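Local coordinates for protein putative oxidoreductase (Salmonella enterica subsp. enterica serovar Typhimurium, PDB 3NX4) that binds NADP and probably uses NADPH to reduce acryloyl-CoA, as a medium-chain dehydrogenase/reductase of the YhdH group, at residues Thr130-Leu133 and Cys134-Leu138; Ala225-Leu228 and Ala229-Tyr233; Thr251-Pro254 and Phe255-Arg258; Ala273-Ala276 and Glu277-Arg281. All coordinates share one frame; numbering follows the deposited sequence.

Overall arrangement
All four contacts are local: interactions 1 and 4 lie within long helices, interaction 2 where a helix runs into a short strand, interaction 3 where a strand leads into a short helix. Interaction 1 is the deepest, a wholly buried turn of helix 118-140 that reaches the nicotinamide of NADP. Interaction 4, on helix 272-285, packs against it with centres 11 Å apart; its Arg275-Trp279 face is buried and joined by a water, while Ala273, Ala276, Glu277 and Ala280 are exposed. Interactions 2 and 3 have centres 9 Å apart in the NADP-binding domain, where interaction 3 faces the second subunit. Regular helical bonds run through interactions 1 and 4; weak or shifted bonds mark interactions 2 and 3.

Interaction 1 of 4, residues Thr130-Leu133 and Cys134-Leu138. With NAP (NADP nicotinamide-adenine-dinucleotide phosphate), chain C.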
loop_
_atom_site.group_PDB
_atom_site.type_symbol
_atom_site.label_atom_id
_atom_site.label_comp_id
_atom_site.label_asym_id
_atom_site.label_seq_id
_atom_site.Cartn_x
_atom_site.Cartn_y
_atom_site.Cartn_z
ATOM N N THR A 130 -10.931 -1.741 14.548
ATOM C CA THR A 130 -9.757 -1.498 13.717
ATOM C C THR A 130 -8.925 -2.773 13.428
ATOM O O THR A 130 -8.482 -2.995 12.301
ATOM C CB THR A 130 -8.861 -0.436 14.378
ATOM O OG1 THR A 130 -9.619 0.765 14.565
ATOM C CG2 THR A 130 -7.643 -0.127 13.501
ATOM N N ALA A 131 -8.685 -3.593 14.440
ATOM C CA ALA A 131 -7.941 -4.834 14.218
ATOM C C ALA A 131 -8.673 -5.678 13.185
ATOM O O ALA A 131 -8.047 -6.308 12.315
ATOM C CB ALA A 131 -7.797 -5.613 15.501
HETATM N N MSE A 132 -10.006 -5.695 13.291
HETATM C CA MSE A 132 -10.812 -6.477 12.366
HETATM C C MSE A 132 -10.671 -5.924 10.938
HETATM O O MSE A 132 -10.506 -6.685 9.983
HETATM C CB MSE A 132 -12.279 -6.504 12.797
HETATM C CG MSE A 132 -13.118 -7.496 12.007
HETATM SE SE MSE A 132 -12.677 -9.382 12.393
HETATM C CE MSE A 132 -12.142 -9.839 10.695
ATOM N N LEU A 133 -10.751 -4.605 10.788
ATOM C CA LEU A 133 -10.518 -4.004 9.475
ATOM C C LEU A 133 -9.131 -4.367 8.918
ATOM O O LEU A 133 -8.986 -4.535 7.704
ATOM C CB LEU A 133 -10.694 -2.491 9.524
ATOM C CG LEU A 133 -12.116 -2.020 9.845
ATOM C CD1 LEU A 133 -12.117 -0.520 10.090
ATOM C CD2 LEU A 133 -13.096 -2.393 8.722
ATOM N N CYS A 134 -8.121 -4.479 9.793
ATOM C CA CYS A 134 -6.764 -4.816 9.342
ATOM C C CYS A 134 -6.694 -6.254 8.874
ATOM O O CYS A 134 -6.107 -6.555 7.847
ATOM C CB CYS A 134 -5.736 -4.602 10.455
ATOM S SG CYS A 134 -5.443 -2.875 10.854
ATOM N N VAL A 135 -7.308 -7.150 9.632
ATOM C CA VAL A 135 -7.385 -8.541 9.217
ATOM C C VAL A 135 -8.110 -8.660 7.861
ATOM O O VAL A 135 -7.698 -9.416 6.982
ATOM C CB VAL A 135 -8.088 -9.375 10.297
ATOM C CG1 VAL A 135 -8.416 -10.764 9.778
ATOM C CG2 VAL A 135 -7.199 -9.439 11.566
HETATM N N MSE A 136 -9.177 -7.894 7.681
HETATM C CA MSE A 136 -9.914 -7.949 6.422
HETATM C C MSE A 136 -9.075 -7.444 5.234
HETATM O O MSE A 136 -9.186 -7.954 4.113
HETATM C CB MSE A 136 -11.232 -7.185 6.560
HETATM C CG MSE A 136 -12.251 -7.946 7.403
HETATM SE SE MSE A 136 -13.799 -6.831 7.923
HETATM C CE MSE A 136 -14.466 -6.357 6.177
ATOM N N ALA A 137 -8.223 -6.458 5.491
ATOM C CA ALA A 137 -7.281 -5.965 4.485
ATOM C C ALA A 137 -6.295 -7.050 4.050
ATOM O O ALA A 137 -6.018 -7.206 2.861
ATOM C CB ALA A 137 -6.531 -4.745 5.011
ATOM N N LEU A 138 -5.756 -7.797 5.008
ATOM C CA LEU A 138 -4.868 -8.905 4.666
ATOM C C LEU A 138 -5.607 -9.921 3.804
ATOM O O LEU A 138 -5.068 -10.422 2.813
ATOM C CB LEU A 138 -4.333 -9.581 5.935
ATOM C CG LEU A 138 -3.421 -8.743 6.833
ATOM C CD1 LEU A 138 -2.836 -9.616 7.946
ATOM C CD2 LEU A 138 -2.299 -8.103 6.042
HETATM P PA NAP C . -2.202 1.080 22.595
HETATM O O1A NAP C . -3.114 0.191 23.333
HETATM O O2A NAP C . -1.531 2.150 23.350
HETATM O O5B NAP C . -1.137 0.216 21.775
HETATM C C5B NAP C . 0.000 0.851 21.261
HETATM C C4B NAP C . 1.140 -0.135 21.471
HETATM O O4B NAP C . 2.271 0.333 20.790
HETATM C C3B NAP C . 1.537 -0.265 22.944
HETATM O O3B NAP C . 0.843 -1.334 23.557
HETATM C C2B NAP C . 3.022 -0.565 22.866
HETATM O O2B NAP C . 3.157 -1.960 22.728
HETATM C C1B NAP C . 3.442 0.067 21.550
HETATM N N9A NAP C . 4.133 1.349 21.752
HETATM C C8A NAP C . 3.753 2.383 22.571
HETATM N N7A NAP C . 4.659 3.382 22.430
HETATM C C5A NAP C . 5.589 3.005 21.529
HETATM C C6A NAP C . 6.722 3.630 21.022
HETATM N N6A NAP C . 7.069 4.847 21.422
HETATM N N1A NAP C . 7.488 2.975 20.091
HETATM C C2A NAP C . 7.142 1.709 19.669
HETATM N N3A NAP C . 6.022 1.086 20.178
HETATM C C4A NAP C . 5.264 1.727 21.094
HETATM O O3 NAP C . -3.016 1.808 21.403
HETATM P PN NAP C . -4.250 1.271 20.533
HETATM O O1N NAP C . -5.524 1.809 21.061
HETATM O O2N NAP C . -4.076 -0.194 20.407
HETATM O O5D NAP C . -3.892 1.999 19.141
HETATM C C5D NAP C . -2.697 1.647 18.485
HETATM C C4D NAP C . -2.373 2.687 17.424
HETATM O O4D NAP C . -3.372 2.632 16.436
HETATM C C3D NAP C . -2.404 4.098 17.989
HETATM O O3D NAP C . -1.405 4.868 17.355
HETATM C C2D NAP C . -3.768 4.619 17.602
HETATM O O2D NAP C . -3.756 6.014 17.418
HETATM C C1D NAP C . -3.974 3.900 16.284
HETATM N N1N NAP C . -5.382 3.719 15.909
HETATM C C2N NAP C . -5.813 4.297 14.750
HETATM C C3N NAP C . -7.128 4.150 14.317
HETATM C C7N NAP C . -7.387 4.342 12.848
HETATM O O7N NAP C . -8.618 4.860 12.412
HETATM N N7N NAP C . -6.428 4.013 11.990
HETATM C C4N NAP C . -8.011 3.394 15.088
HETATM C C5N NAP C . -7.556 2.800 16.274
HETATM C C6N NAP C . -6.229 2.963 16.668
HETATM P P2B NAP C . 4.412 -2.740 23.398
HETATM O O1X NAP C . 4.076 -4.207 23.373
HETATM O O2X NAP C . 5.658 -2.486 22.584
HETATM O O3X NAP C . 4.574 -2.239 24.807
#
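Met132 and Met136, both selenomethionines, one turn apart on helix 118-140, meet at about a right angle: the methyl CE of Met132 lies 3.8 Å from CG of Met136. The same methyl reaches Val135, 3.9 Å from its CG1. Met132 starts with CG anti to the backbone N (chi1 -170°), then folds at its next two torsions, which swings CE back over the following turn although CB leaves pointing away from it.

Four backbone bonds run through the turn. Cys134 N donates to Thr130 O at 2.9 Å, and Val135, Met136 and Ala137 repeat the step to Ala131, Met132 and Leu133. Cys134 SG sits 3.4 Å from Thr130 O.

At the start of the segment Thr130 turns to the cofactor. Its OG1 stands in contact with C4N of the nicotinamide at 3.1 Å, while CG2 comes to 3.9 Å from the same carbon. The hydrogen bond of OG1 goes to Thr126 O one turn back, and Ser267 and Cys240 touch the side chain. Further out, Ala131 rests on helix 158-169, and both selenomethionines on helix 272-285.

C4N is the carbon that carries the hydride in NADPH. The chemistry is split: an apolar side of methionine, valine and alanine buried between helices, and one hydroxyl, held by a carbonyl of its own helix, beside the reactive end of the ring.

Interaction 2 of 4, residues Ala225-Leu228 and Ala229-Tyr233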
loop_
_atom_site.group_PDB
_atom_site.type_symbol
_atom_site.label_atom_id
_atom_site.label_comp_id
_atom_site.label_asym_id
_atom_site.label_seq_id
_atom_site.Cartn_x
_atom_site.Cartn_y
_atom_site.Cartn_z
ATOM N N ALA A 225 8.894 0.887 9.034
ATOM C CA ALA A 225 9.871 0.910 7.951
ATOM C C ALA A 225 10.615 -0.419 7.850
ATOM O O ALA A 225 10.832 -0.929 6.757
ATOM C CB ALA A 225 10.844 2.054 8.135
ATOM N N LYS A 226 10.992 -0.990 8.991
ATOM C CA LYS A 226 11.730 -2.251 8.964
ATOM C C LYS A 226 10.829 -3.431 8.613
ATOM O O LYS A 226 11.231 -4.332 7.880
ATOM C CB LYS A 226 12.453 -2.517 10.284
ATOM C CG LYS A 226 13.361 -3.740 10.185
ATOM C CD LYS A 226 14.573 -3.634 11.088
ATOM C CE LYS A 226 15.419 -4.887 10.985
ATOM N NZ LYS A 226 16.406 -4.954 12.078
ATOM N N VAL A 227 9.617 -3.430 9.153
ATOM C CA VAL A 227 8.617 -4.421 8.746
ATOM C C VAL A 227 8.429 -4.411 7.228
ATOM O O VAL A 227 8.407 -5.468 6.598
ATOM C CB VAL A 227 7.285 -4.230 9.493
ATOM C CG1 VAL A 227 6.176 -5.074 8.864
ATOM C CG2 VAL A 227 7.471 -4.607 10.988
ATOM N N LEU A 228 8.310 -3.228 6.635
ATOM C CA LEU A 228 8.230 -3.152 5.171
ATOM C C LEU A 228 9.433 -3.799 4.489
ATOM O O LEU A 228 9.266 -4.482 3.483
ATOM C CB LEU A 228 8.075 -1.712 4.683
ATOM C CG LEU A 228 6.716 -1.065 4.943
ATOM C CD1 LEU A 228 6.838 0.442 4.789
ATOM C CD2 LEU A 228 5.666 -1.637 4.005
ATOM N N ALA A 229 10.631 -3.586 5.033
ATOM C CA ALA A 229 11.860 -4.145 4.454
ATOM C C ALA A 229 11.953 -5.672 4.588
ATOM O O ALA A 229 12.751 -6.322 3.894
ATOM C CB ALA A 229 13.111 -3.470 5.076
ATOM N N GLN A 230 11.125 -6.228 5.470
ATOM C CA GLN A 230 11.109 -7.657 5.782
ATOM C C GLN A 230 9.941 -8.428 5.155
ATOM O O GLN A 230 9.750 -9.612 5.450
ATOM C CB GLN A 230 11.008 -7.844 7.306
ATOM C CG GLN A 230 12.272 -7.433 8.081
ATOM C CD GLN A 230 12.072 -7.476 9.593
ATOM O OE1 GLN A 230 10.951 -7.393 10.085
ATOM N NE2 GLN A 230 13.176 -7.597 10.333
HETATM N N MSE A 231 9.129 -7.761 4.343
HETATM C CA MSE A 231 7.956 -8.425 3.758
HETATM C C MSE A 231 8.336 -9.432 2.671
HETATM O O MSE A 231 9.224 -9.174 1.840
HETATM C CB MSE A 231 6.972 -7.400 3.172
HETATM C CG MSE A 231 6.444 -6.392 4.186
HETATM SE SE MSE A 231 5.614 -7.221 5.768
HETATM C CE MSE A 231 4.287 -8.354 4.900
ATOM N N ASN A 232 7.650 -10.570 2.665
ATOM C CA ASN A 232 7.765 -11.500 1.554
ATOM C C ASN A 232 7.347 -10.803 0.256
ATOM O O ASN A 232 6.549 -9.871 0.267
ATOM C CB ASN A 232 6.831 -12.698 1.745
ATOM C CG ASN A 232 7.264 -13.631 2.862
ATOM O OD1 ASN A 232 8.378 -13.548 3.382
ATOM N ND2 ASN A 232 6.382 -14.555 3.211
ATOM N N TYR A 233 7.873 -11.272 -0.866
ATOM C CA TYR A 233 7.358 -10.836 -2.157
ATOM C C TYR A 233 5.824 -10.973 -2.217
ATOM O O TYR A 233 5.275 -12.035 -1.897
ATOM C CB TYR A 233 8.018 -11.658 -3.258
ATOM C CG TYR A 233 7.710 -11.140 -4.628
ATOM C CD1 TYR A 233 6.514 -11.476 -5.264
ATOM C CD2 TYR A 233 8.607 -10.314 -5.293
ATOM C CE1 TYR A 233 6.221 -10.994 -6.532
ATOM C CE2 TYR A 233 8.326 -9.834 -6.573
ATOM C CZ TYR A 233 7.130 -10.181 -7.181
ATOM O OH TYR A 233 6.841 -9.708 -8.445
HETATM O O HOH W 1 10.201 -6.481 1.558
#
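Val227 and Met231 make the apolar part of this helix-end contact, CG1 of Val227 lying 3.8 Å from the selenium of Met231, a selenomethionine. The chain of Met231 bends at both torsions beyond CG (each -55°), which curls it back beside the last turn, so that CG comes 3.2 Å from Val227 O and the selenium also lies near that oxygen. Lys226 and Gln230 pass each other at a slant, with Lys226 CE 3.6 Å from Gln230 NE2. Their polar ends are engaged with other residues: Lys226 NZ bonds to the carbonyls of Glu200 and Glu203, and Gln230 OE1 accepts from the indole NH of Trp212. At the corner, Tyr233 OH is hydrogen-bonded to Asp266 of the second subunit.

Among the backbone bonds, the pattern changes as the helix finishes. Ala229 N still donates four residues back to Ala225 O at 3.2 Å. Gln230 N instead reaches three back to Val227 O at 3.0 Å, standing well above the carbonyl plane, and Met231 N makes a weak bond to Leu228 O.

A water spans the exit, donating to Leu228 O and to Met231 O, 2.9 Å from each.

Residues 225-233 carry helix 221-229 into strand 231-232. Val227 and Met231 pack on Ala215 of strand 212-217, Leu228 and Met231 on Val237 of strand 235-239, so the helix end is seated on the parallel Rossmann sheet.

Interaction 3 of 4, residues Thr251-Pro254 and Phe255-Arg258; sequences TVMP and FILR
Met253 and Leu257 lie side by side and point the same way, the selenomethionine methyl CE of Met253 3.4 Å from CD1 of Leu257. That spacing is tighter than usual for two carbons, but Met253 is poorly ordered and the closeness is doubtful. In another apolar pair, Val252 CG2 touches CD1 of Ile256 at 3.9 Å. Ile256 holds CG1 between its backbone N and carbonyl carbon (chi1 75°), and from there the extended chain brings CD1 to the valine. The ring of Phe255 meets backbone instead: Thr251 O lies in the ring plane at its edge, 3.6 Å from CD2.

Hydrogen bonds shape the turn beneath. Thr251 OG1 accepts from Met253 N at 3.2 Å, a capping bond ahead of the helix. Val252 O takes two donors, Ile256 N at 2.9 Å, nearly in line with the C=O bond, and Phe255 N through a weak, strongly bent bond. Leu257 N bonds to Met253 O at 2.9 Å, and Arg258 N closes weakly on Pro254 O. The guanidinium of Arg258 leads away from the turn, its NH2 bonding to Glu208 O.

Val252 packs on Leu224, Phe255 on Leu262 and Ile256 on Cys240, all three partners in the second subunit; Ile256 also touches an NADP that is not this chain's own, probably the neighbour's. Thr251 pairs antiparallel with a strand of that subunit. This is a side-chain-capped short helix following strand 247-251, at the dimer interface of a Rossmann-type NADP domain, where the sheet continues between subunits.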
loop_
_atom_site.group_PDB
_atom_site.type_symbol
_atom_site.label_atom_id
_atom_site.label_comp_id
_atom_site.label_asym_id
_atom_site.label_seq_id
_atom_site.Cartn_x
_atom_site.Cartn_y
_atom_site.Cartn_z
ATOM N N THR A 251 11.715 3.386 1.908
ATOM C CA THR A 251 12.166 3.496 0.534
ATOM C C THR A 251 11.151 2.802 -0.358
ATOM O O THR A 251 10.310 2.044 0.113
ATOM C CB THR A 251 13.540 2.861 0.309
ATOM O OG1 THR A 251 13.411 1.437 0.264
ATOM C CG2 THR A 251 14.506 3.256 1.413
ATOM N N VAL A 252 11.210 3.088 -1.645
ATOM C CA VAL A 252 10.306 2.476 -2.595
ATOM C C VAL A 252 10.678 1.022 -2.877
ATOM O O VAL A 252 9.934 0.317 -3.544
ATOM C CB VAL A 252 10.290 3.248 -3.926
ATOM C CG1 VAL A 252 9.867 4.684 -3.705
ATOM C CG2 VAL A 252 11.648 3.189 -4.588
HETATM N N MSE A 253 11.841 0.583 -2.401
HETATM C CA MSE A 253 12.348 -0.744 -2.766
HETATM C C MSE A 253 11.416 -1.943 -2.466
HETATM O O MSE A 253 11.259 -2.820 -3.315
HETATM C CB MSE A 253 13.754 -0.986 -2.215
HETATM C CG MSE A 253 14.763 0.075 -2.618
HETATM SE SE MSE A 253 14.867 0.241 -4.575
HETATM C CE MSE A 253 16.528 -0.739 -4.864
ATOM N N PRO A 254 10.815 -2.001 -1.262
ATOM C CA PRO A 254 9.933 -3.153 -1.033
ATOM C C PRO A 254 8.750 -3.127 -2.004
ATOM O O PRO A 254 8.230 -4.165 -2.406
ATOM C CB PRO A 254 9.428 -2.940 0.404
ATOM C CG PRO A 254 10.477 -2.087 1.059
ATOM C CD PRO A 254 10.997 -1.183 -0.047
ATOM N N PHE A 255 8.340 -1.929 -2.384
ATOM C CA PHE A 255 7.197 -1.787 -3.278
ATOM C C PHE A 255 7.530 -2.178 -4.700
ATOM O O PHE A 255 6.818 -2.979 -5.308
ATOM C CB PHE A 255 6.654 -0.365 -3.190
ATOM C CG PHE A 255 6.286 0.018 -1.793
ATOM C CD1 PHE A 255 5.055 -0.363 -1.260
ATOM C CD2 PHE A 255 7.179 0.696 -0.992
ATOM C CE1 PHE A 255 4.714 -0.042 0.054
ATOM C CE2 PHE A 255 6.847 1.027 0.325
ATOM C CZ PHE A 255 5.612 0.652 0.843
ATOM N N ILE A 256 8.635 -1.651 -5.224
ATOM C CA ILE A 256 8.914 -1.822 -6.642
ATOM C C ILE A 256 9.743 -3.054 -6.956
ATOM O O ILE A 256 9.817 -3.468 -8.115
ATOM C CB ILE A 256 9.577 -0.574 -7.247
ATOM C CG1 ILE A 256 11.041 -0.485 -6.818
ATOM C CG2 ILE A 256 8.793 0.671 -6.854
ATOM C CD1 ILE A 256 11.808 0.653 -7.496
ATOM N N LEU A 257 10.372 -3.637 -5.941
ATOM C CA LEU A 257 11.179 -4.844 -6.134
ATOM C C LEU A 257 10.460 -6.074 -5.574
ATOM O O LEU A 257 10.700 -7.198 -6.007
ATOM C CB LEU A 257 12.557 -4.704 -5.472
ATOM C CG LEU A 257 13.522 -3.687 -6.081
ATOM C CD1 LEU A 257 14.867 -3.700 -5.367
ATOM C CD2 LEU A 257 13.704 -3.977 -7.555
ATOM N N ARG A 258 9.562 -5.863 -4.625
ATOM C CA ARG A 258 8.897 -6.995 -3.998
ATOM C C ARG A 258 7.375 -6.957 -4.065
ATOM O O ARG A 258 6.711 -7.798 -3.455
ATOM C CB ARG A 258 9.363 -7.152 -2.547
ATOM C CG ARG A 258 10.796 -7.680 -2.430
ATOM C CD ARG A 258 11.151 -7.980 -0.966
ATOM N NE ARG A 258 12.521 -8.476 -0.846
ATOM C CZ ARG A 258 13.220 -8.480 0.283
ATOM N NH1 ARG A 258 12.678 -8.018 1.410
ATOM N NH2 ARG A 258 14.461 -8.955 0.286
#

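Interaction 4 of 4, residues Ala273-Ala276 and Glu277-Arg281; sequences ARRA and EAWAR
The indole of Trp279 and the guanidinium of Arg275 lie side by side, pointing the same way, with their planes 31° apart and one water in the plane of each at its edge. Arg275 NH1 and Trp279 NE1 both donate to that water, each at 2.9 Å. Phe129 of helix 118-140 stacks with the indole ring. This is an i to i+4 pair on helix 272-285, which packs against helix 118-140 in this medium-chain dehydrogenase/reductase fold.

Arg275 CG is anti to the backbone N (chi1 175°) and the chain then bends at chi3; the methylene CG passes 4.2 Å from Trp279 CD1. The guanidinium has further partners: NE bonds to Thr270 O, and NH2 makes weak bonds to Ser267 O and Val268 O, which ties the arginine to the loop carrying NADP-binding Ser267.

Four regular backbone bonds hold the turn, from Glu277 N to Ala273 O through to Ala280 N on Ala276 O. In the conformer given, one of two, Glu277 lies near Arg274 only as a neighbouring charge; Arg274 NH2 instead makes a salt bridge with Asp140. Back at the indole, the carbonyl that accepts from Trp279 N also approaches the ring, Arg275 O lying 3.3 Å from Trp279 CD1.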
loop_
_atom_site.group_PDB
_atom_site.type_symbol
_atom_site.label_atom_id
_atom_site.label_comp_id
_atom_site.label_asym_id
_atom_site.label_seq_id
_atom_site.Cartn_x
_atom_site.Cartn_y
_atom_site.Cartn_z
ATOM N N ALA A 273 -21.589 -0.491 5.047
ATOM C CA ALA A 273 -21.530 -1.894 4.646
ATOM C C ALA A 273 -20.292 -2.595 5.214
ATOM O O ALA A 273 -20.387 -3.690 5.769
ATOM C CB ALA A 273 -21.559 -2.032 3.123
ATOM N N ARG A 274 -19.129 -1.977 5.064
ATOM C CA ARG A 274 -17.911 -2.598 5.574
ATOM C C ARG A 274 -17.909 -2.609 7.100
ATOM O O ARG A 274 -17.447 -3.563 7.732
ATOM C CB ARG A 274 -16.661 -1.891 5.055
ATOM C CG ARG A 274 -15.369 -2.660 5.360
ATOM C CD ARG A 274 -14.253 -2.174 4.466
ATOM N NE ARG A 274 -13.028 -2.970 4.534
ATOM C CZ ARG A 274 -12.820 -4.092 3.847
ATOM N NH1 ARG A 274 -13.770 -4.576 3.059
ATOM N NH2 ARG A 274 -11.660 -4.732 3.944
ATOM N N ARG A 275 -18.433 -1.538 7.686
ATOM C CA ARG A 275 -18.490 -1.408 9.138
ATOM C C ARG A 275 -19.363 -2.522 9.726
ATOM O O ARG A 275 -18.975 -3.189 10.691
ATOM C CB ARG A 275 -19.027 -0.020 9.496
ATOM C CG ARG A 275 -19.257 0.239 10.969
ATOM C CD ARG A 275 -19.767 1.661 11.197
ATOM N NE ARG A 275 -18.887 2.707 10.659
ATOM C CZ ARG A 275 -17.987 3.369 11.384
ATOM N NH1 ARG A 275 -17.812 3.068 12.667
ATOM N NH2 ARG A 275 -17.246 4.317 10.830
ATOM N N ALA A 276 -20.530 -2.748 9.117
ATOM C CA ALA A 276 -21.427 -3.821 9.549
ATOM C C ALA A 276 -20.774 -5.195 9.388
ATOM O O ALA A 276 -20.926 -6.061 10.240
ATOM C CB ALA A 276 -22.747 -3.767 8.778
ATOM N N GLU A 277 -20.048 -5.398 8.293
ATOM C CA GLU A 277 -19.343 -6.654 8.072
ATOM C C GLU A 277 -18.312 -6.902 9.181
ATOM O O GLU A 277 -18.175 -8.010 9.691
ATOM C CB GLU A 277 -18.656 -6.613 6.709
ATOM C CG GLU A 277 -18.007 -7.910 6.270
ATOM C CD GLU A 277 -17.370 -7.796 4.889
ATOM O OE1 GLU A 277 -17.428 -6.699 4.287
ATOM O OE2 GLU A 277 -16.812 -8.802 4.405
ATOM N N ALA A 278 -17.579 -5.856 9.546
ATOM C CA ALA A 278 -16.534 -6.010 10.553
ATOM C C ALA A 278 -17.154 -6.483 11.875
ATOM O O ALA A 278 -16.663 -7.425 12.500
ATOM C CB ALA A 278 -15.769 -4.709 10.739
ATOM N N TRP A 279 -18.245 -5.842 12.294
ATOM C CA TRP A 279 -18.893 -6.229 13.551
ATOM C C TRP A 279 -19.374 -7.678 13.504
ATOM O O TRP A 279 -19.143 -8.447 14.425
ATOM C CB TRP A 279 -20.034 -5.262 13.929
ATOM C CG TRP A 279 -19.505 -3.982 14.487
ATOM C CD1 TRP A 279 -19.502 -2.759 13.874
ATOM C CD2 TRP A 279 -18.833 -3.804 15.747
ATOM N NE1 TRP A 279 -18.897 -1.828 14.686
ATOM C CE2 TRP A 279 -18.469 -2.444 15.837
ATOM C CE3 TRP A 279 -18.522 -4.659 16.814
ATOM C CZ2 TRP A 279 -17.814 -1.916 16.949
ATOM C CZ3 TRP A 279 -17.861 -4.131 17.931
ATOM C CH2 TRP A 279 -17.515 -2.773 17.984
ATOM N N ALA A 280 -20.023 -8.052 12.410
ATOM C CA ALA A 280 -20.443 -9.435 12.239
ATOM C C ALA A 280 -19.250 -10.406 12.331
ATOM O O ALA A 280 -19.363 -11.469 12.935
ATOM C CB ALA A 280 -21.176 -9.602 10.915
ATOM N N ARG A 281 -18.114 -10.042 11.738
ATOM C CA ARG A 281 -16.925 -10.914 11.773
ATOM C C ARG A 281 -16.348 -11.022 13.188
ATOM O O ARG A 281 -15.932 -12.099 13.621
ATOM C CB ARG A 281 -15.835 -10.425 10.802
ATOM C CG ARG A 281 -16.119 -10.704 9.299
ATOM C CD ARG A 281 -15.897 -12.165 8.921
ATOM N NE ARG A 281 -14.574 -12.668 9.319
ATOM C CZ ARG A 281 -13.472 -12.572 8.575
ATOM N NH1 ARG A 281 -13.527 -11.995 7.384
ATOM N NH2 ARG A 281 -12.312 -13.063 9.021
HETATM O O HOH W 2 -18.889 1.052 14.501
#